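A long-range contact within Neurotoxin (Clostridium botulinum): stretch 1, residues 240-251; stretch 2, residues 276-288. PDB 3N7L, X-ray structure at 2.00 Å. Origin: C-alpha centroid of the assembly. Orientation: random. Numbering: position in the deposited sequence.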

# COMPACT_ATOMS: atom_id res chain seq x y z
N ASP A 240 -1.82 -7.53 -4.43
CA ASP A 240 -1.20 -7.93 -5.70
C ASP A 240 -2.05 -7.41 -6.86
O ASP A 240 -3.27 -7.55 -6.85
CB ASP A 240 -1.10 -9.45 -5.82
CG ASP A 240 -0.21 -10.07 -4.76
OD1 ASP A 240 0.59 -9.34 -4.14
OD2 ASP A 240 -0.29 -11.30 -4.57
N LEU A 241 -1.40 -6.80 -7.86
CA LEU A 241 -2.12 -6.30 -9.03
C LEU A 241 -2.52 -7.52 -9.87
O LEU A 241 -1.73 -8.46 -10.03
CB LEU A 241 -1.23 -5.36 -9.84
CG LEU A 241 -1.88 -4.59 -11.00
CD1 LEU A 241 -2.87 -3.57 -10.44
CD2 LEU A 241 -0.83 -3.89 -11.83
N ARG A 242 -3.73 -7.51 -10.41
CA ARG A 242 -4.17 -8.65 -11.20
C ARG A 242 -4.71 -8.33 -12.58
O ARG A 242 -5.16 -7.21 -12.84
CB ARG A 242 -5.23 -9.46 -10.44
CG ARG A 242 -4.83 -9.83 -9.02
CD ARG A 242 -5.64 -11.01 -8.52
NE ARG A 242 -7.03 -10.96 -8.94
CZ ARG A 242 -7.99 -10.29 -8.31
NH1 ARG A 242 -9.23 -10.31 -8.79
NH2 ARG A 242 -7.73 -9.62 -7.20
N TYR A 243 -4.66 -9.32 -13.46
CA TYR A 243 -5.18 -9.20 -14.81
C TYR A 243 -6.68 -9.46 -14.71
O TYR A 243 -7.15 -9.98 -13.69
CB TYR A 243 -4.54 -10.26 -15.73
CG TYR A 243 -3.08 -10.02 -16.05
CD1 TYR A 243 -2.07 -10.81 -15.49
CD2 TYR A 243 -2.70 -9.00 -16.92
CE1 TYR A 243 -0.72 -10.59 -15.79
CE2 TYR A 243 -1.36 -8.77 -17.23
CZ TYR A 243 -0.38 -9.56 -16.66
OH TYR A 243 0.94 -9.31 -16.98
N ASP A 244 -7.43 -9.07 -15.73
CA ASP A 244 -8.87 -9.32 -15.78
C ASP A 244 -9.66 -8.70 -14.62
O ASP A 244 -10.63 -9.29 -14.14
CB ASP A 244 -9.13 -10.84 -15.77
CG ASP A 244 -8.19 -11.60 -16.70
OD1 ASP A 244 -7.95 -12.80 -16.44
OD2 ASP A 244 -7.70 -11.01 -17.69
N LYS A 245 -9.27 -7.51 -14.18
CA LYS A 245 -9.96 -6.82 -13.08
C LYS A 245 -9.99 -5.31 -13.34
O LYS A 245 -9.00 -4.73 -13.80
CB LYS A 245 -9.25 -7.12 -11.76
CG LYS A 245 -9.85 -6.44 -10.52
CD LYS A 245 -9.16 -6.93 -9.25
CE LYS A 245 -9.62 -6.19 -7.99
NZ LYS A 245 -11.10 -6.19 -7.83
N GLU A 246 -11.12 -4.69 -13.06
CA GLU A 246 -11.27 -3.26 -13.26
C GLU A 246 -10.47 -2.45 -12.25
O GLU A 246 -10.49 -2.74 -11.05
CB GLU A 246 -12.75 -2.87 -13.18
CG GLU A 246 -13.57 -3.25 -14.40
CD GLU A 246 -15.00 -2.74 -14.33
OE1 GLU A 246 -15.63 -2.62 -15.39
OE2 GLU A 246 -15.49 -2.47 -13.22
N TYR A 247 -9.76 -1.44 -12.75
CA TYR A 247 -8.94 -0.55 -11.93
C TYR A 247 -9.06 0.86 -12.46
O TYR A 247 -9.34 1.07 -13.65
CB TYR A 247 -7.45 -0.90 -12.02
CG TYR A 247 -7.02 -2.17 -11.33
CD1 TYR A 247 -6.85 -2.20 -9.94
CD2 TYR A 247 -6.77 -3.33 -12.06
CE1 TYR A 247 -6.43 -3.38 -9.30
CE2 TYR A 247 -6.36 -4.51 -11.43
CZ TYR A 247 -6.19 -4.52 -10.06
OH TYR A 247 -5.82 -5.69 -9.43
N TYR A 248 -8.84 1.84 -11.58
CA TYR A 248 -8.83 3.22 -11.99
C TYR A 248 -7.34 3.49 -12.16
O TYR A 248 -6.56 3.31 -11.21
CB TYR A 248 -9.43 4.14 -10.92
CG TYR A 248 -10.94 4.05 -10.85
CD1 TYR A 248 -11.57 3.33 -9.84
CD2 TYR A 248 -11.73 4.68 -11.81
CE1 TYR A 248 -12.96 3.23 -9.79
CE2 TYR A 248 -13.12 4.59 -11.77
CZ TYR A 248 -13.73 3.87 -10.75
OH TYR A 248 -15.10 3.79 -10.69
N MET A 249 -6.94 3.88 -13.36
CA MET A 249 -5.54 4.15 -13.64
C MET A 249 -5.29 5.62 -13.38
O MET A 249 -5.96 6.49 -13.94
CB MET A 249 -5.23 3.81 -15.09
CG MET A 249 -3.75 3.74 -15.38
SD MET A 249 -3.48 3.17 -17.05
CE MET A 249 -3.08 4.70 -17.84
N ILE A 250 -4.29 5.90 -12.54
CA ILE A 250 -3.99 7.28 -12.17
C ILE A 250 -2.49 7.54 -12.14
O ILE A 250 -1.71 6.65 -11.79
CB ILE A 250 -4.55 7.59 -10.76
CG1 ILE A 250 -6.00 7.10 -10.66
CG2 ILE A 250 -4.45 9.09 -10.47
CD1 ILE A 250 -6.59 7.23 -9.27
N ASN A 251 -2.10 8.75 -12.52
CA ASN A 251 -0.70 9.14 -12.50
C ASN A 251 -0.40 9.77 -11.14
O ASN A 251 -1.17 10.60 -10.65
CB ASN A 251 -0.41 10.14 -13.63
CG ASN A 251 1.08 10.43 -13.77
OD1 ASN A 251 1.65 11.21 -13.01
ND2 ASN A 251 1.72 9.79 -14.75
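Stretch 2 (276-288) DFNEGYKIIIKRI

The apolar centre of the contact is built on Ile283 and Ile285 of stretch 2. Ile285 CD1 lies 3.8 Å from Leu241 CD2 and 4.1 Å from Tyr247 CD2, and Ile285 CG2 lies 3.7 Å from Tyr243 CD2. Ile283 uses chi1 p and chi2 p. Its CD1 packs 3.7 Å from Tyr247 CB, on the sheet face that these two residues share, and its CG1 is 3.9 Å from Met249 CB. Further along, Ile250 CD1 meets Phe277 CD2 at 3.5 Å.

Two tyrosine rings extend this packing. The Tyr248 ring is sandwiched, with Phe277 O over one face and Lys282 CG over the opposite face, 3.7 Å from the ring centroid. Arg287 CB covers one face of the Tyr243 ring, 3.4 Å from its centroid.

The backbones of stretch 2 around 283-287 and stretch 1 around 246-251 are extended. Their strand axes cross at 111° and approach to 4.9 Å, so regular pairing is short. Tyr247 and Ile283 form an antiparallel hydrogen-bonded pair: Tyr247 N donates to Ile283 O at 2.9 Å, and Ile283 N donates to Tyr247 O at 2.8 Å. Beyond it, Asp244 N donates to Ile285 O at 3.0 Å. Between these links the chains are bridged by water 1, which accepts from Lys245 N (2.9 Å) and Ile285 N (2.8 Å) and donates to Arg242 O (2.8 Å). Water 4 likewise accepts from Met249 N and donates to Tyr281 O, both at 2.8 Å.

Charged side chains form the polar edge. Lys286 points away at CB, but its chain folds back through three m rotamers, and NZ makes a salt bridge to Asp244 OD2 at 2.8 Å. Lys282 NZ makes a second salt bridge to Glu246 OE2 at 3.3 Å; its hydrogen bond is weak.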

# COMPACT_ATOMS: atom_id res chain seq x y z
N ASP A 276 -13.49 9.32 -2.54
CA ASP A 276 -13.26 8.08 -3.29
C ASP A 276 -12.46 8.33 -4.57
O ASP A 276 -12.14 9.48 -4.89
CB ASP A 276 -14.58 7.44 -3.71
CG ASP A 276 -15.21 6.63 -2.61
OD1 ASP A 276 -16.36 6.16 -2.80
OD2 ASP A 276 -14.57 6.44 -1.55
N PHE A 277 -12.14 7.26 -5.29
CA PHE A 277 -11.44 7.38 -6.56
C PHE A 277 -12.38 6.90 -7.66
O PHE A 277 -11.98 6.74 -8.82
CB PHE A 277 -10.17 6.53 -6.58
CG PHE A 277 -9.03 7.11 -5.80
CD1 PHE A 277 -8.74 6.64 -4.52
CD2 PHE A 277 -8.27 8.14 -6.32
CE1 PHE A 277 -7.71 7.20 -3.78
CE2 PHE A 277 -7.22 8.71 -5.59
CZ PHE A 277 -6.94 8.24 -4.32
N ASN A 278 -13.64 6.70 -7.30
CA ASN A 278 -14.62 6.19 -8.24
C ASN A 278 -15.29 7.20 -9.17
O ASN A 278 -16.44 7.60 -8.97
CB ASN A 278 -15.67 5.38 -7.47
CG ASN A 278 -15.05 4.16 -6.79
OD1 ASN A 278 -14.09 4.29 -6.02
ND2 ASN A 278 -15.60 2.98 -7.06
N GLU A 279 -14.55 7.60 -10.19
CA GLU A 279 -15.03 8.54 -11.19
C GLU A 279 -14.29 8.27 -12.50
O GLU A 279 -13.12 7.89 -12.50
CB GLU A 279 -14.78 9.98 -10.71
CG GLU A 279 -15.20 11.05 -11.69
CD GLU A 279 -15.40 12.41 -11.03
OE1 GLU A 279 -14.73 12.68 -10.00
OE2 GLU A 279 -16.21 13.21 -11.54
N GLY A 280 -14.99 8.43 -13.61
CA GLY A 280 -14.37 8.20 -14.90
C GLY A 280 -14.37 6.75 -15.36
O GLY A 280 -14.99 5.89 -14.75
N TYR A 281 -13.63 6.49 -16.43
CA TYR A 281 -13.54 5.16 -17.01
C TYR A 281 -12.51 4.28 -16.32
O TYR A 281 -11.49 4.76 -15.83
CB TYR A 281 -13.21 5.28 -18.50
CG TYR A 281 -14.26 6.07 -19.24
CD1 TYR A 281 -13.90 7.14 -20.07
CD2 TYR A 281 -15.62 5.80 -19.06
CE1 TYR A 281 -14.87 7.92 -20.70
CE2 TYR A 281 -16.59 6.57 -19.68
CZ TYR A 281 -16.22 7.63 -20.50
OH TYR A 281 -17.19 8.40 -21.10
N LYS A 282 -12.81 2.99 -16.28
CA LYS A 282 -11.94 2.00 -15.67
C LYS A 282 -11.19 1.24 -16.74
O LYS A 282 -11.63 1.15 -17.88
CB LYS A 282 -12.77 1.03 -14.82
CG LYS A 282 -13.33 1.66 -13.56
CD LYS A 282 -14.48 0.86 -12.97
CE LYS A 282 -15.79 1.18 -13.66
NZ LYS A 282 -16.94 0.52 -12.97
N ILE A 283 -10.05 0.69 -16.37
CA ILE A 283 -9.24 -0.08 -17.29
C ILE A 283 -9.18 -1.52 -16.80
O ILE A 283 -9.43 -1.79 -15.62
CB ILE A 283 -7.77 0.50 -17.41
CG1 ILE A 283 -7.06 0.50 -16.05
CG2 ILE A 283 -7.81 1.91 -17.95
CD1 ILE A 283 -6.53 -0.87 -15.62
N ILE A 284 -8.87 -2.44 -17.71
CA ILE A 284 -8.72 -3.85 -17.37
C ILE A 284 -7.38 -4.24 -17.99
O ILE A 284 -7.14 -3.98 -19.17
CB ILE A 284 -9.83 -4.73 -17.98
CG1 ILE A 284 -11.18 -4.38 -17.33
CG2 ILE A 284 -9.51 -6.21 -17.76
CD1 ILE A 284 -12.37 -5.08 -17.95
N ILE A 285 -6.50 -4.84 -17.20
CA ILE A 285 -5.19 -5.22 -17.70
C ILE A 285 -5.27 -6.62 -18.30
O ILE A 285 -5.80 -7.54 -17.68
CB ILE A 285 -4.15 -5.18 -16.55
CG1 ILE A 285 -4.30 -3.87 -15.78
CG2 ILE A 285 -2.73 -5.28 -17.12
CD1 ILE A 285 -3.50 -3.82 -14.47
N LYS A 286 -4.75 -6.78 -19.51
CA LYS A 286 -4.76 -8.06 -20.21
C LYS A 286 -3.35 -8.51 -20.52
O LYS A 286 -2.55 -7.75 -21.05
CB LYS A 286 -5.58 -7.96 -21.50
CG LYS A 286 -7.01 -7.50 -21.27
CD LYS A 286 -7.79 -8.49 -20.42
CE LYS A 286 -8.00 -9.82 -21.14
NZ LYS A 286 -8.65 -10.85 -20.27
N ARG A 287 -3.05 -9.76 -20.19
CA ARG A 287 -1.73 -10.33 -20.37
C ARG A 287 -1.41 -10.83 -21.78
O ARG A 287 -2.25 -11.44 -22.45
CB ARG A 287 -1.57 -11.46 -19.36
CG ARG A 287 -0.41 -12.40 -19.57
CD ARG A 287 -0.55 -13.55 -18.58
NE ARG A 287 0.25 -14.71 -18.95
CZ ARG A 287 1.56 -14.82 -18.73
NH1 ARG A 287 2.22 -13.83 -18.14
NH2 ARG A 287 2.20 -15.92 -19.10
N ILE A 288 -0.18 -10.56 -22.23
CA ILE A 288 0.28 -11.03 -23.53
C ILE A 288 1.43 -12.01 -23.32
O ILE A 288 1.42 -13.12 -23.86
CB ILE A 288 0.77 -9.88 -24.43
CG1 ILE A 288 -0.35 -8.87 -24.66
CG2 ILE A 288 1.25 -10.44 -25.77
CD1 ILE A 288 0.11 -7.60 -25.37
O HOH W 1 -6.87 -6.00 -14.65
O HOH W 2 -5.21 -11.46 -19.02
O HOH W 3 -16.33 5.39 -12.45
O HOH W 4 -8.75 4.45 -15.39